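Local coordinates for protein acyl-CoA dehydrogenase (PDB 2PG0) that probably catalyses, with FAD as cofactor, the alpha-beta dehydrogenation of carrier-bound acyl chains, as an acyl-CoA dehydrogenase, at residues K27-H32 against R44-K49; G40-S45 against S86-I91; I77-E82 against V252-Q257. One frame throughout, in Å; residues are numbered along the deposited sequence.

Interaction 1 (K27-H32 against R44-K49)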
ATOM      1  N   LYS A  27     -39.281  -6.026  -7.840  1.00 16.29           N
ATOM      2  CA  LYS A  27     -40.435  -5.210  -8.217  1.00 16.88           C
ATOM      3  C   LYS A  27     -40.434  -3.824  -7.557  1.00 16.53           C
ATOM      4  O   LYS A  27     -40.677  -2.817  -8.225  1.00 16.27           O
ATOM      5  CB  LYS A  27     -41.734  -5.939  -7.880  1.00 16.28           C
ATOM      6  CG  LYS A  27     -42.993  -5.132  -8.209  1.00 17.18           C
ATOM      7  CD  LYS A  27     -44.270  -5.926  -7.994  1.00 17.35           C
ATOM      8  CE  LYS A  27     -44.549  -6.187  -6.518  1.00 17.81           C
ATOM      9  NZ  LYS A  27     -45.774  -7.031  -6.348  1.00 17.46           N
ATOM     10  N   GLU A  28     -40.162  -3.790  -6.250  1.00 16.30           N
ATOM     11  CA  GLU A  28     -40.389  -2.596  -5.427  1.00 16.37           C
ATOM     12  C   GLU A  28     -39.195  -1.661  -5.231  1.00 16.38           C
ATOM     13  O   GLU A  28     -39.385  -0.490  -4.870  1.00 16.30           O
ATOM     14  CB  GLU A  28     -40.930  -2.988  -4.047  1.00 16.86           C
ATOM     15  CG  GLU A  28     -42.266  -3.720  -4.060  1.00 16.61           C
ATOM     16  CD  GLU A  28     -43.451  -2.824  -4.408  1.00 19.78           C
ATOM     17  OE1 GLU A  28     -43.257  -1.622  -4.677  1.00 21.01           O
ATOM     18  OE2 GLU A  28     -44.590  -3.329  -4.398  1.00 19.33           O
ATOM     19  N   ALA A  29     -37.989  -2.159  -5.468  1.00 15.81           N
ATOM     20  CA  ALA A  29     -36.781  -1.397  -5.121  1.00 15.97           C
ATOM     21  C   ALA A  29     -35.851  -1.144  -6.299  1.00 16.12           C
ATOM     22  O   ALA A  29     -35.530   0.010  -6.609  1.00 16.29           O
ATOM     23  CB  ALA A  29     -36.036  -2.083  -3.970  1.00 15.85           C
ATOM     24  N   TYR A  30     -35.410  -2.219  -6.954  1.00 15.83           N
ATOM     25  CA  TYR A  30     -34.449  -2.106  -8.050  1.00 16.02           C
ATOM     26  C   TYR A  30     -34.867  -1.093  -9.137  1.00 16.59           C
ATOM     27  O   TYR A  30     -34.064  -0.232  -9.520  1.00 16.09           O
ATOM     28  CB  TYR A  30     -34.163  -3.481  -8.671  1.00 15.66           C
ATOM     29  CG  TYR A  30     -33.166  -4.330  -7.916  1.00 15.48           C
ATOM     30  CD1 TYR A  30     -33.593  -5.372  -7.086  1.00 13.91           C
ATOM     31  CD2 TYR A  30     -31.797  -4.108  -8.044  1.00 14.34           C
ATOM     32  CE1 TYR A  30     -32.680  -6.168  -6.408  1.00 15.69           C
ATOM     33  CE2 TYR A  30     -30.877  -4.892  -7.362  1.00 15.35           C
ATOM     34  CZ  TYR A  30     -31.326  -5.919  -6.545  1.00 15.29           C
ATOM     35  OH  TYR A  30     -30.430  -6.708  -5.874  1.00 16.03           O
ATOM     36  N   PRO A  31     -36.121  -1.183  -9.630  1.00 17.33           N
ATOM     37  CA  PRO A  31     -36.473  -0.263 -10.717  1.00 18.20           C
ATOM     38  C   PRO A  31     -36.753   1.171 -10.272  1.00 18.39           C
ATOM     39  O   PRO A  31     -36.754   2.074 -11.121  1.00 19.78           O
ATOM     40  CB  PRO A  31     -37.755  -0.870 -11.305  1.00 17.96           C
ATOM     41  CG  PRO A  31     -38.001  -2.170 -10.571  1.00 18.66           C
ATOM     42  CD  PRO A  31     -37.244  -2.076  -9.288  1.00 17.88           C
ATOM     43  N   HIS A  32     -37.009   1.365  -8.978  1.00 18.42           N
ATOM     44  CA  HIS A  32     -37.387   2.666  -8.394  1.00 18.25           C
ATOM     45  C   HIS A  32     -36.192   3.428  -7.805  1.00 17.48           C
ATOM     46  O   HIS A  32     -36.304   4.618  -7.498  1.00 16.67           O
ATOM     47  CB  HIS A  32     -38.365   2.473  -7.229  1.00 19.29           C
ATOM     48  CG  HIS A  32     -39.680   1.864  -7.604  1.00 21.97           C
ATOM     49  ND1 HIS A  32     -40.848   2.595  -7.650  1.00 25.10           N
ATOM     50  CD2 HIS A  32     -40.022   0.587  -7.899  1.00 23.70           C
ATOM     51  CE1 HIS A  32     -41.851   1.797  -7.972  1.00 25.73           C
ATOM     52  NE2 HIS A  32     -41.375   0.575  -8.141  1.00 24.86           N
ATOM     53  N   ARG A  44     -42.433   6.737   2.138  1.00 18.82           N
ATOM     54  CA  ARG A  44     -43.067   6.031   3.254  1.00 19.48           C
ATOM     55  C   ARG A  44     -43.802   4.772   2.814  1.00 18.90           C
ATOM     56  O   ARG A  44     -43.847   3.787   3.548  1.00 18.84           O
ATOM     57  CB  ARG A  44     -44.090   6.936   3.951  1.00 20.27           C
ATOM     58  CG  ARG A  44     -43.544   7.900   4.981  1.00 23.37           C
ATOM     59  CD  ARG A  44     -42.743   7.183   6.061  1.00 28.16           C
ATOM     60  NE  ARG A  44     -43.533   6.707   7.202  1.00 30.46           N
ATOM     61  CZ  ARG A  44     -43.525   7.278   8.408  1.00 30.71           C
ATOM     62  NH1 ARG A  44     -42.789   8.361   8.642  1.00 30.89           N
ATOM     63  NH2 ARG A  44     -44.249   6.760   9.388  1.00 31.37           N
ATOM     64  N   SER A  45     -44.402   4.827   1.628  1.00 18.61           N
ATOM     65  CA  SER A  45     -45.151   3.688   1.085  1.00 17.97           C
ATOM     66  C   SER A  45     -44.274   2.438   0.943  1.00 17.40           C
ATOM     67  O   SER A  45     -44.766   1.317   1.110  1.00 16.73           O
ATOM     68  CB  SER A  45     -45.820   4.057  -0.246  1.00 18.07           C
ATOM     69  OG  SER A  45     -44.857   4.380  -1.232  1.00 18.81           O
ATOM     70  N   PHE A  46     -42.979   2.633   0.665  1.00 16.54           N
ATOM     71  CA  PHE A  46     -42.043   1.508   0.602  1.00 15.85           C
ATOM     72  C   PHE A  46     -41.872   0.816   1.957  1.00 15.61           C
ATOM     73  O   PHE A  46     -41.886  -0.408   2.031  1.00 15.18           O
ATOM     74  CB  PHE A  46     -40.671   1.910   0.036  1.00 15.98           C
ATOM     75  CG  PHE A  46     -39.703   0.755  -0.042  1.00 16.31           C
ATOM     76  CD1 PHE A  46     -39.804  -0.186  -1.070  1.00 16.14           C
ATOM     77  CD2 PHE A  46     -38.728   0.576   0.936  1.00 16.70           C
ATOM     78  CE1 PHE A  46     -38.925  -1.276  -1.140  1.00 16.89           C
ATOM     79  CE2 PHE A  46     -37.840  -0.505   0.874  1.00 17.34           C
ATOM     80  CZ  PHE A  46     -37.940  -1.436  -0.165  1.00 16.97           C
ATOM     81  N   TRP A  47     -41.688   1.603   3.016  1.00 15.57           N
ATOM     82  CA  TRP A  47     -41.633   1.074   4.381  1.00 15.86           C
ATOM     83  C   TRP A  47     -42.914   0.320   4.763  1.00 16.00           C
ATOM     84  O   TRP A  47     -42.859  -0.728   5.416  1.00 15.90           O
ATOM     85  CB  TRP A  47     -41.416   2.217   5.369  1.00 15.88           C
ATOM     86  CG  TRP A  47     -40.015   2.773   5.366  1.00 15.81           C
ATOM     87  CD1 TRP A  47     -39.469   3.632   4.456  1.00 16.20           C
ATOM     88  CD2 TRP A  47     -38.996   2.518   6.339  1.00 15.97           C
ATOM     89  NE1 TRP A  47     -38.161   3.925   4.803  1.00 16.73           N
ATOM     90  CE2 TRP A  47     -37.852   3.257   5.957  1.00 16.50           C
ATOM     91  CE3 TRP A  47     -38.941   1.736   7.502  1.00 16.10           C
ATOM     92  CZ2 TRP A  47     -36.665   3.236   6.697  1.00 16.16           C
ATOM     93  CZ3 TRP A  47     -37.761   1.710   8.235  1.00 15.98           C
ATOM     94  CH2 TRP A  47     -36.638   2.462   7.828  1.00 15.85           C
ATOM     95  N   ALA A  48     -44.059   0.874   4.358  1.00 16.10           N
ATOM     96  CA  ALA A  48     -45.356   0.253   4.617  1.00 16.14           C
ATOM     97  C   ALA A  48     -45.436  -1.118   3.943  1.00 15.91           C
ATOM     98  O   ALA A  48     -45.949  -2.073   4.531  1.00 16.30           O
ATOM     99  CB  ALA A  48     -46.481   1.157   4.132  1.00 16.10           C
ATOM    100  N   LYS A  49     -44.935  -1.203   2.709  1.00 15.82           N
ATOM    101  CA  LYS A  49     -44.885  -2.472   1.980  1.00 15.92           C
ATOM    102  C   LYS A  49     -43.932  -3.452   2.657  1.00 15.78           C
ATOM    103  O   LYS A  49     -44.237  -4.635   2.782  1.00 15.80           O
ATOM    104  CB  LYS A  49     -44.480  -2.249   0.521  1.00 16.24           C
ATOM    105  CG  LYS A  49     -45.552  -1.561  -0.323  1.00 16.06           C
ATOM    106  CD  LYS A  49     -44.936  -1.023  -1.606  1.00 18.08           C
ATOM    107  CE  LYS A  49     -45.971  -0.438  -2.535  1.00 19.74           C
ATOM    108  NZ  LYS A  49     -45.314   0.225  -3.704  1.00 19.85           N
TER
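Glu28, in the last turn of helix 12-28, reaches across to Phe46 and Lys49 on helix 44-52, and its side chain changes partner on the way out. Its CB lies in the plane of the Phe46 ring, at the edge, 3.9 Å from Phe46 CE1. The chain then bends at CG (chi2 -72°), which turns the carboxylate off the ring and toward the lysine. Glu28 CD lies 3.6 Å from Lys49 CD, and the two side chains cross at about a right angle. At the tip, Glu28 OE1 takes a hydrogen bond from Lys49 NZ at 2.9 Å, which is also the salt bridge of the contact; the donor comes from the syn side but 32° out of the carboxylate plane. Glu28 OE2 rests instead on methylene, 3.6 Å from Lys49 CD.

Phe46 is placed for this by its CG lying anti to the backbone N (chi1 -180°), which carries the ring to the end of helix 12-28. There the Glu28 carbonyl O approaches it obliquely, 3.8 Å from Phe46 CD1, and the methyl of Ala29 adds an apolar touch, CB to Phe46 CE1 at 4.1 Å. The contact is thus greasy inside and ionic toward its more exposed border.

Ala29 has left helical geometry, and its methyl also packs on Val84 of helix 71-84. Phe46 meets Phe24 and Leu25 of helix 12-28, stacks edge-to-face with Trp36 and touches Ile91 of helix 89-105, so the contact lies where several helices of the N-terminal domain converge.

Interaction 2 (G40-S45 against S86-I91)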
ATOM      1  N   GLY A  40     -34.390  12.409  -3.258  1.00 18.90           N
ATOM      2  CA  GLY A  40     -33.622  12.590  -2.026  1.00 17.84           C
ATOM      3  C   GLY A  40     -34.171  11.838  -0.828  1.00 17.32           C
ATOM      4  O   GLY A  40     -33.690  12.007   0.307  1.00 17.63           O
ATOM      5  N   ILE A  41     -35.171  10.993  -1.076  1.00 16.35           N
ATOM      6  CA  ILE A  41     -35.855  10.263  -0.019  1.00 16.05           C
ATOM      7  C   ILE A  41     -36.577   9.043  -0.607  1.00 16.07           C
ATOM      8  O   ILE A  41     -37.005   9.063  -1.765  1.00 16.09           O
ATOM      9  CB  ILE A  41     -36.837  11.197   0.773  1.00 16.08           C
ATOM     10  CG1 ILE A  41     -37.281  10.567   2.105  1.00 15.67           C
ATOM     11  CG2 ILE A  41     -38.009  11.649  -0.115  1.00 16.05           C
ATOM     12  CD1 ILE A  41     -37.918  11.577   3.087  1.00 16.58           C
ATOM     13  N   ILE A  42     -36.661   7.981   0.190  1.00 15.94           N
ATOM     14  CA  ILE A  42     -37.413   6.774  -0.155  1.00 16.23           C
ATOM     15  C   ILE A  42     -38.832   6.931   0.417  1.00 16.63           C
ATOM     16  O   ILE A  42     -38.991   7.216   1.603  1.00 16.94           O
ATOM     17  CB  ILE A  42     -36.725   5.493   0.411  1.00 15.75           C
ATOM     18  CG1 ILE A  42     -35.314   5.333  -0.180  1.00 16.17           C
ATOM     19  CG2 ILE A  42     -37.589   4.234   0.148  1.00 16.59           C
ATOM     20  CD1 ILE A  42     -34.471   4.240   0.484  1.00 15.63           C
ATOM     21  N   PRO A  43     -39.869   6.737  -0.419  1.00 17.46           N
ATOM     22  CA  PRO A  43     -41.227   7.029   0.053  1.00 17.70           C
ATOM     23  C   PRO A  43     -41.654   6.148   1.230  1.00 18.08           C
ATOM     24  O   PRO A  43     -41.266   4.971   1.308  1.00 17.83           O
ATOM     25  CB  PRO A  43     -42.101   6.762  -1.183  1.00 17.74           C
ATOM     26  CG  PRO A  43     -41.290   5.863  -2.055  1.00 17.76           C
ATOM     27  CD  PRO A  43     -39.855   6.220  -1.799  1.00 17.23           C
ATOM     28  N   ARG A  44     -42.433   6.737   2.138  1.00 18.82           N
ATOM     29  CA  ARG A  44     -43.067   6.031   3.254  1.00 19.48           C
ATOM     30  C   ARG A  44     -43.802   4.772   2.814  1.00 18.90           C
ATOM     31  O   ARG A  44     -43.847   3.787   3.548  1.00 18.84           O
ATOM     32  CB  ARG A  44     -44.090   6.936   3.951  1.00 20.27           C
ATOM     33  CG  ARG A  44     -43.544   7.900   4.981  1.00 23.37           C
ATOM     34  CD  ARG A  44     -42.743   7.183   6.061  1.00 28.16           C
ATOM     35  NE  ARG A  44     -43.533   6.707   7.202  1.00 30.46           N
ATOM     36  CZ  ARG A  44     -43.525   7.278   8.408  1.00 30.71           C
ATOM     37  NH1 ARG A  44     -42.789   8.361   8.642  1.00 30.89           N
ATOM     38  NH2 ARG A  44     -44.249   6.760   9.388  1.00 31.37           N
ATOM     39  N   SER A  45     -44.402   4.827   1.628  1.00 18.61           N
ATOM     40  CA  SER A  45     -45.151   3.688   1.085  1.00 17.97           C
ATOM     41  C   SER A  45     -44.274   2.438   0.943  1.00 17.40           C
ATOM     42  O   SER A  45     -44.766   1.317   1.110  1.00 16.73           O
ATOM     43  CB  SER A  45     -45.820   4.057  -0.246  1.00 18.07           C
ATOM     44  OG  SER A  45     -44.857   4.380  -1.232  1.00 18.81           O
ATOM     45  N   SER A  86     -26.944   1.473  -1.134  1.00 11.57           N
ATOM     46  CA  SER A  86     -26.620   1.907   0.224  1.00 11.87           C
ATOM     47  C   SER A  86     -27.633   2.878   0.821  1.00 11.85           C
ATOM     48  O   SER A  86     -27.675   3.049   2.035  1.00 12.41           O
ATOM     49  CB  SER A  86     -25.222   2.548   0.241  1.00 11.75           C
ATOM     50  OG  SER A  86     -24.251   1.642  -0.240  1.00 13.25           O
ATOM     51  N   SER A  87     -28.448   3.524  -0.011  1.00 12.36           N
ATOM     52  CA  SER A  87     -29.479   4.428   0.514  1.00 12.58           C
ATOM     53  C   SER A  87     -30.549   3.692   1.312  1.00 12.44           C
ATOM     54  O   SER A  87     -31.336   4.314   2.021  1.00 13.44           O
ATOM     55  CB  SER A  87     -30.103   5.278  -0.595  1.00 12.64           C
ATOM     56  OG  SER A  87     -29.203   6.289  -1.029  1.00 13.16           O
ATOM     57  N   LEU A  88     -30.558   2.368   1.206  1.00 12.52           N
ATOM     58  CA  LEU A  88     -31.500   1.541   1.955  1.00 12.59           C
ATOM     59  C   LEU A  88     -31.042   1.177   3.377  1.00 12.97           C
ATOM     60  O   LEU A  88     -31.730   0.423   4.084  1.00 13.07           O
ATOM     61  CB  LEU A  88     -31.845   0.294   1.143  1.00 12.01           C
ATOM     62  CG  LEU A  88     -32.852   0.615   0.029  1.00 12.18           C
ATOM     63  CD1 LEU A  88     -32.772  -0.431  -1.066  1.00 12.14           C
ATOM     64  CD2 LEU A  88     -34.284   0.751   0.562  1.00 11.67           C
ATOM     65  N   VAL A  89     -29.903   1.735   3.799  1.00 12.91           N
ATOM     66  CA  VAL A  89     -29.344   1.454   5.136  1.00 13.59           C
ATOM     67  C   VAL A  89     -30.266   1.820   6.291  1.00 13.27           C
ATOM     68  O   VAL A  89     -30.111   1.296   7.394  1.00 13.64           O
ATOM     69  CB  VAL A  89     -27.978   2.149   5.377  1.00 13.80           C
ATOM     70  CG1 VAL A  89     -26.895   1.507   4.509  1.00 15.47           C
ATOM     71  CG2 VAL A  89     -28.074   3.675   5.188  1.00 13.70           C
ATOM     72  N   GLY A  90     -31.207   2.728   6.035  1.00 13.14           N
ATOM     73  CA  GLY A  90     -32.184   3.151   7.046  1.00 13.23           C
ATOM     74  C   GLY A  90     -33.071   2.020   7.527  1.00 13.52           C
ATOM     75  O   GLY A  90     -33.547   2.042   8.666  1.00 13.04           O
ATOM     76  N   ILE A  91     -33.283   1.023   6.667  1.00 13.97           N
ATOM     77  CA  ILE A  91     -34.067  -0.156   7.056  1.00 14.35           C
ATOM     78  C   ILE A  91     -33.314  -1.025   8.061  1.00 14.14           C
ATOM     79  O   ILE A  91     -33.863  -1.371   9.111  1.00 13.40           O
ATOM     80  CB  ILE A  91     -34.537  -0.973   5.838  1.00 15.17           C
ATOM     81  CG1 ILE A  91     -35.559  -0.155   5.052  1.00 16.62           C
ATOM     82  CG2 ILE A  91     -35.141  -2.316   6.292  1.00 15.49           C
ATOM     83  CD1 ILE A  91     -35.733  -0.576   3.630  1.00 20.79           C
TER
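Ile42 drives its terminal methyl, CD1, between the backbone and side chain of the 86-91 segment, and nearly all of the contact hangs on that one carbon. It lies 3.5 Å from Leu88 CD2, closer than carbons usually come, and 4.0 Å from Leu88 CG. Its other neighbour is the carbonyl of the preceding residue: Ile42 CD1 sits 3.5 Å from Ser87 O, in van der Waals contact with a polar atom. The isoleucine achieves this reach by a nearly straight outer chain (chi2 170°), while Leu88 brings its CD2 branch across, the two side chains crossing at about a right angle. No hydrogen bond joins the segments; the fit is purely one of shape, and all three touching residues are buried.

The chain reaches Ile42 by way of a helix end. Gly40, with phi at 89°, is the C-prime residue of a Schellman motif that closes helix 33-39, Ile41 N pairing back to Trp36 O, and the extended residues that follow lead into helix 44-52. Facing them, 86-88 forms a short 3-10 turn that opens helix 89-105, within the all-helical N-terminal domain of the acyl-CoA dehydrogenase fold.

Around the tight core the segments diverge. Ser87 CB comes no nearer than 4.6 Å to Ile42 CD1; Ser87 OG is hydrogen-bonded instead to Ala212 N, while the backbone N-H of Ser87 is hydrogen-bonded to Tyr33 OH. In the 40-45 segment, Ile41 packs on His166 rather than on 86-91, and Arg44 pairs with Asp168 in a salt bridge. Farther along, Ser45 is exposed and makes no contact with 86-91.

Interaction 3 (I77-E82 against V252-Q257)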
ATOM      1  N   ILE A  77     -31.715  -9.797   4.926  1.00 12.97           N
ATOM      2  CA  ILE A  77     -32.399  -8.550   4.591  1.00 13.38           C
ATOM      3  C   ILE A  77     -31.383  -7.465   4.245  1.00 13.32           C
ATOM      4  O   ILE A  77     -31.470  -6.828   3.188  1.00 12.96           O
ATOM      5  CB  ILE A  77     -33.370  -8.093   5.721  1.00 13.03           C
ATOM      6  CG1 ILE A  77     -34.609  -8.999   5.749  1.00 14.01           C
ATOM      7  CG2 ILE A  77     -33.809  -6.638   5.522  1.00 13.52           C
ATOM      8  CD1 ILE A  77     -35.437  -8.885   7.023  1.00 13.77           C
ATOM      9  N   ASN A  78     -30.407  -7.267   5.123  1.00 13.57           N
ATOM     10  CA  ASN A  78     -29.449  -6.185   4.913  1.00 13.80           C
ATOM     11  C   ASN A  78     -28.556  -6.394   3.698  1.00 13.06           C
ATOM     12  O   ASN A  78     -28.241  -5.430   2.989  1.00 12.98           O
ATOM     13  CB  ASN A  78     -28.648  -5.928   6.179  1.00 14.80           C
ATOM     14  CG  ASN A  78     -29.537  -5.524   7.340  1.00 15.93           C
ATOM     15  OD1 ASN A  78     -30.653  -5.025   7.139  1.00 21.19           O
ATOM     16  ND2 ASN A  78     -29.069  -5.753   8.546  1.00 17.53           N
ATOM     17  N   GLU A  79     -28.184  -7.646   3.439  1.00 12.27           N
ATOM     18  CA  GLU A  79     -27.387  -7.976   2.247  1.00 12.43           C
ATOM     19  C   GLU A  79     -28.185  -7.676   0.982  1.00 12.50           C
ATOM     20  O   GLU A  79     -27.697  -7.003   0.065  1.00 11.92           O
ATOM     21  CB  GLU A  79     -26.962  -9.438   2.249  1.00 12.57           C
ATOM     22  CG  GLU A  79     -25.795  -9.741   3.164  1.00 14.35           C
ATOM     23  CD  GLU A  79     -25.377 -11.199   3.130  1.00 16.99           C
ATOM     24  OE1 GLU A  79     -26.028 -12.024   2.433  1.00 18.16           O
ATOM     25  OE2 GLU A  79     -24.391 -11.524   3.824  1.00 17.61           O
ATOM     26  N   GLU A  80     -29.424  -8.165   0.943  1.00 12.39           N
ATOM     27  CA  GLU A  80     -30.268  -7.962  -0.234  1.00 12.65           C
ATOM     28  C   GLU A  80     -30.599  -6.488  -0.491  1.00 12.16           C
ATOM     29  O   GLU A  80     -30.666  -6.053  -1.639  1.00 12.32           O
ATOM     30  CB  GLU A  80     -31.534  -8.831  -0.164  1.00 12.57           C
ATOM     31  CG  GLU A  80     -31.255 -10.343  -0.300  1.00 13.93           C
ATOM     32  CD  GLU A  80     -30.441 -10.713  -1.539  1.00 14.69           C
ATOM     33  OE1 GLU A  80     -30.782 -10.251  -2.643  1.00 16.60           O
ATOM     34  OE2 GLU A  80     -29.470 -11.487  -1.407  1.00 15.39           O
ATOM     35  N   LEU A  81     -30.782  -5.719   0.574  1.00 12.36           N
ATOM     36  CA  LEU A  81     -31.027  -4.283   0.431  1.00 12.17           C
ATOM     37  C   LEU A  81     -29.788  -3.546  -0.104  1.00 12.14           C
ATOM     38  O   LEU A  81     -29.913  -2.633  -0.923  1.00 11.62           O
ATOM     39  CB  LEU A  81     -31.493  -3.677   1.755  1.00 12.72           C
ATOM     40  CG  LEU A  81     -32.937  -3.976   2.172  1.00 12.55           C
ATOM     41  CD1 LEU A  81     -33.175  -3.480   3.580  1.00 13.82           C
ATOM     42  CD2 LEU A  81     -33.959  -3.361   1.206  1.00 13.16           C
ATOM     43  N   GLU A  82     -28.603  -3.936   0.362  1.00 11.69           N
ATOM     44  CA  GLU A  82     -27.361  -3.343  -0.144  1.00 12.08           C
ATOM     45  C   GLU A  82     -27.155  -3.673  -1.619  1.00 11.91           C
ATOM     46  O   GLU A  82     -26.658  -2.845  -2.384  1.00 11.02           O
ATOM     47  CB  GLU A  82     -26.147  -3.765   0.691  1.00 12.34           C
ATOM     48  CG  GLU A  82     -24.829  -3.038   0.328  1.00 14.02           C
ATOM     49  CD  GLU A  82     -24.871  -1.521   0.587  1.00 15.92           C
ATOM     50  OE1 GLU A  82     -25.578  -1.067   1.514  1.00 17.92           O
ATOM     51  OE2 GLU A  82     -24.176  -0.776  -0.134  1.00 18.50           O
ATOM     52  N   VAL A 252     -22.755  -2.631   9.688  1.00 13.34           N
ATOM     53  CA  VAL A 252     -21.926  -1.872   8.750  1.00 13.56           C
ATOM     54  C   VAL A 252     -20.929  -2.770   8.010  1.00 12.64           C
ATOM     55  O   VAL A 252     -20.781  -2.648   6.797  1.00 12.41           O
ATOM     56  CB  VAL A 252     -21.208  -0.698   9.455  1.00 13.91           C
ATOM     57  CG1 VAL A 252     -20.151  -0.069   8.548  1.00 14.18           C
ATOM     58  CG2 VAL A 252     -22.246   0.340   9.890  1.00 14.03           C
ATOM     59  N   ALA A 253     -20.277  -3.682   8.731  1.00 12.29           N
ATOM     60  CA  ALA A 253     -19.340  -4.621   8.113  1.00 12.06           C
ATOM     61  C   ALA A 253     -20.039  -5.492   7.067  1.00 12.34           C
ATOM     62  O   ALA A 253     -19.501  -5.703   5.977  1.00 11.99           O
ATOM     63  CB  ALA A 253     -18.666  -5.492   9.170  1.00 12.27           C
ATOM     64  N   ILE A 254     -21.239  -5.976   7.402  1.00 12.09           N
ATOM     65  CA  ILE A 254     -22.027  -6.797   6.461  1.00 12.65           C
ATOM     66  C   ILE A 254     -22.351  -6.029   5.168  1.00 12.36           C
ATOM     67  O   ILE A 254     -22.159  -6.562   4.066  1.00 12.21           O
ATOM     68  CB  ILE A 254     -23.312  -7.367   7.115  1.00 12.40           C
ATOM     69  CG1 ILE A 254     -22.944  -8.401   8.186  1.00 13.55           C
ATOM     70  CG2 ILE A 254     -24.244  -7.984   6.051  1.00 12.77           C
ATOM     71  CD1 ILE A 254     -24.076  -8.743   9.169  1.00 13.78           C
ATOM     72  N   ALA A 255     -22.806  -4.782   5.308  1.00 12.23           N
ATOM     73  CA  ALA A 255     -23.164  -3.943   4.155  1.00 12.08           C
ATOM     74  C   ALA A 255     -21.956  -3.592   3.287  1.00 12.32           C
ATOM     75  O   ALA A 255     -22.040  -3.571   2.056  1.00 11.83           O
ATOM     76  CB  ALA A 255     -23.884  -2.665   4.616  1.00 12.34           C
ATOM     77  N   ALA A 256     -20.825  -3.310   3.926  1.00 11.85           N
ATOM     78  CA  ALA A 256     -19.615  -3.015   3.170  1.00 11.61           C
ATOM     79  C   ALA A 256     -19.094  -4.249   2.409  1.00 11.45           C
ATOM     80  O   ALA A 256     -18.623  -4.130   1.270  1.00 11.33           O
ATOM     81  CB  ALA A 256     -18.542  -2.433   4.083  1.00 12.05           C
ATOM     82  N   GLN A 257     -19.192  -5.424   3.032  1.00 11.12           N
ATOM     83  CA  GLN A 257     -18.772  -6.677   2.405  1.00 11.23           C
ATOM     84  C   GLN A 257     -19.609  -6.918   1.146  1.00 11.22           C
ATOM     85  O   GLN A 257     -19.072  -7.216   0.076  1.00 11.08           O
ATOM     86  CB  GLN A 257     -18.904  -7.853   3.385  1.00 11.46           C
ATOM     87  CG  GLN A 257     -18.509  -9.221   2.809  1.00 12.60           C
ATOM     88  CD  GLN A 257     -17.053  -9.302   2.396  1.00 13.74           C
ATOM     89  OE1 GLN A 257     -16.169  -8.729   3.046  1.00 14.00           O
ATOM     90  NE2 GLN A 257     -16.796 -10.008   1.299  1.00 14.71           N
TER
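Two helical segments, 77-82 of helix 71-84 and 252-257 of helix 237-273, run in broadly the same direction and come closest at Glu82 and Ala255, whose CA atoms are 6.0 Å apart. So near an approach is consistent with the small side chain of Ala255.

Glu82 sends its CG anti to the backbone N (chi1 -173°) and then bends at chi2, laying the chain against the other backbone: Glu82 CG is 3.3 Å from Ala255 O. Its OE1 lies over the alanine methyl, 3.9 Å from Ala255 CB, while OE2 is hydrogen-bonded to Ser86 OG. One turn earlier, Glu79 crosses Ile254 at about a right angle, with Glu79 CG 3.7 Å from Ile254 CG2. With an alanine in place of Glu82, a gap is likely to open beside the Ala255 carbonyl and Ser86 OG would lose its carboxylate partner.

No hydrogen bond links the segments; the glutamates face the C-terminal-domain helix with their methylenes. Glu79 splits its carboxylate between Arg18, through OE1, and Arg302, through OE2. The two arginines probably offset the charge of Glu79, while Glu82 OE2 is held by the Ser86 hydroxyl. The buried interface thus joins the N- and C-terminal domains mainly by van der Waals contacts of methylenes and methyls, one against a backbone carbonyl.

How the interactions relate
Interactions 1 and 2 adjoin, their centres 9 Å apart, and share Arg44 and Ser45 on helix 44-52. Phe46 CE2 lies 3.5 Å from Ile91 CD1 and 3.8 Å from Leu88 CD2, carrying the apolar core from one into the other. Interaction 2 in turn meets interaction 3, about 14 Å away between centres, through Ile91 CG2 and Leu81 CD1 at 3.5 Å. Thus helix 71-84 backs the first two contacts and presents another face to the C-terminal domain. The flavin lies nearest interaction 2, about 9 Å from the Ser87 side chain, and about 11 Å from that of Glu82; interaction 1 is away from the cofactor.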